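Local coordinates for monosaccharide-transporting ATPase (PDB 5DTE), which probably serves as the periplasmic sugar-binding component of an ABC transporter and is seen here holding D-allose, at residues A[147-152]-A[263-268]. Residues are numbered along the deposited sequence; the frame is centred on the assembly and turned at random.
Sequences KNLAEA and KMQNTI
In the periplasmic binding protein fold, with its two lobes closing on a sugar, this contact lies in the lobe built on the four-stranded parallel sheet. The last turns of helix 138-152 meet the segment that follows helix 253-261 and leads into the short strand 267-269. Asn148, Leu149 and Ala152 face Gln265 and Asn266. The backbones come nearest at Leu149 and Gln265, whose CA atoms are 6.7 Å apart. A side-chain hydrogen bond joins the two segments. Gln265 NE2 donates to Asn148 OD1 over 2.9 Å, and the bond is nearly straight, with an N-H...O angle of 166°. The acceptor lies close to the amide plane of Gln265. The donor is tilted 31° from the carbonyl plane of Asn148. The two amides are turned 41° against each other. The Gln265 chain leaves with CG anti to the backbone N and then bends at chi2, which brings its amide alongside the helix. There the amide also packs on the methyl of Ala152, and Gln265 OE1 lies 3.3 Å from Ala152 CB. Leu149 adds an apolar touch, its CD1 lying 4.3 Å from Gln265 CB. Both Leu149 and Ala152 also rest on Leu245 of the edge strand 245-247, so the helix and the 263-268 segment meet beside that strand, to which the segment is tied by backbone hydrogen bonding between Gln265 and Val246; Asn266 bonds to Gly248 just beyond it. The sugar is not part of the contact, as the side chain of Asn266 is about 13 Å from the bound allose. The Asn266 amide stands almost perpendicular to that of Asn148, and its ND2 comes within 3.3 Å of Asn148 OD1.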
# COMPACT_ATOMS: atom_id res chain seq x y z
N LYS A 147 -4.97 -3.62 15.96
CA LYS A 147 -5.38 -3.21 17.29
C LYS A 147 -6.87 -2.94 17.33
O LYS A 147 -7.52 -3.25 18.32
CB LYS A 147 -4.60 -1.97 17.74
CG LYS A 147 -4.56 -1.80 19.25
CD LYS A 147 -3.39 -0.95 19.69
CE LYS A 147 -3.43 -0.69 21.18
NZ LYS A 147 -3.98 -1.86 21.92
N ASN A 148 -7.39 -2.39 16.25
CA ASN A 148 -8.80 -2.03 16.17
C ASN A 148 -9.70 -3.26 16.10
O ASN A 148 -10.75 -3.33 16.74
CB ASN A 148 -9.03 -1.12 14.97
CG ASN A 148 -10.42 -0.53 14.93
OD1 ASN A 148 -11.29 -1.03 14.21
ND2 ASN A 148 -10.64 0.55 15.68
N LEU A 149 -9.26 -4.25 15.32
CA LEU A 149 -9.95 -5.52 15.17
C LEU A 149 -9.84 -6.38 16.43
O LEU A 149 -10.78 -7.11 16.78
CB LEU A 149 -9.40 -6.28 13.96
CG LEU A 149 -9.84 -7.72 13.69
CD1 LEU A 149 -11.22 -7.76 13.03
CD2 LEU A 149 -8.79 -8.47 12.85
N ALA A 150 -8.68 -6.33 17.09
CA ALA A 150 -8.47 -7.05 18.35
C ALA A 150 -9.51 -6.63 19.35
O ALA A 150 -10.19 -7.46 19.93
CB ALA A 150 -7.08 -6.80 18.89
N GLU A 151 -9.63 -5.31 19.53
CA GLU A 151 -10.69 -4.72 20.34
C GLU A 151 -12.09 -5.10 19.87
O GLU A 151 -12.96 -5.43 20.68
CB GLU A 151 -10.52 -3.20 20.36
CG GLU A 151 -9.22 -2.76 21.01
CD GLU A 151 -9.31 -2.72 22.53
OE1 GLU A 151 -8.41 -3.27 23.20
OE2 GLU A 151 -10.28 -2.11 23.04
N ALA A 152 -12.31 -5.07 18.55
CA ALA A 152 -13.62 -5.38 17.95
C ALA A 152 -14.11 -6.81 18.21
O ALA A 152 -15.31 -7.02 18.40
CB ALA A 152 -13.57 -5.12 16.46
N LYS A 263 -20.08 -4.87 6.88
CA LYS A 263 -19.45 -6.06 6.30
C LYS A 263 -17.96 -6.14 6.69
O LYS A 263 -17.37 -7.23 6.76
CB LYS A 263 -19.60 -6.07 4.78
CG LYS A 263 -21.03 -6.21 4.25
CD LYS A 263 -21.04 -6.60 2.76
CE LYS A 263 -22.45 -6.75 2.19
NZ LYS A 263 -23.29 -7.79 2.86
N MET A 264 -17.36 -4.97 6.93
CA MET A 264 -15.98 -4.86 7.43
C MET A 264 -15.88 -4.10 8.74
O MET A 264 -16.71 -3.25 9.05
CB MET A 264 -15.09 -4.18 6.40
CG MET A 264 -14.64 -5.05 5.25
SD MET A 264 -13.14 -4.32 4.61
CE MET A 264 -13.37 -4.66 2.88
N GLN A 265 -14.84 -4.40 9.51
CA GLN A 265 -14.60 -3.72 10.77
C GLN A 265 -13.90 -2.39 10.52
O GLN A 265 -14.37 -1.34 10.95
CB GLN A 265 -13.76 -4.57 11.69
CG GLN A 265 -13.19 -3.78 12.85
CD GLN A 265 -14.27 -3.25 13.76
OE1 GLN A 265 -15.33 -3.86 13.93
NE2 GLN A 265 -14.01 -2.09 14.36
N ASN A 266 -12.78 -2.46 9.82
CA ASN A 266 -12.03 -1.27 9.47
C ASN A 266 -11.15 -1.49 8.26
O ASN A 266 -10.86 -2.62 7.88
CB ASN A 266 -11.17 -0.84 10.64
CG ASN A 266 -9.94 -1.70 10.79
OD1 ASN A 266 -8.89 -1.44 10.18
ND2 ASN A 266 -10.05 -2.73 11.62
N THR A 267 -10.71 -0.38 7.67
CA THR A 267 -9.59 -0.37 6.72
C THR A 267 -8.78 0.84 7.09
O THR A 267 -9.26 1.68 7.85
CB THR A 267 -10.06 -0.28 5.26
OG1 THR A 267 -8.97 -0.61 4.39
CG2 THR A 267 -10.55 1.11 4.95
N ILE A 268 -7.54 0.93 6.60
CA ILE A 268 -6.71 2.11 6.86
C ILE A 268 -6.64 2.96 5.59
O ILE A 268 -6.14 2.48 4.57
CB ILE A 268 -5.27 1.75 7.29
CG1 ILE A 268 -5.23 1.21 8.73
CG2 ILE A 268 -4.34 2.96 7.18
CD1 ILE A 268 -5.12 2.29 9.82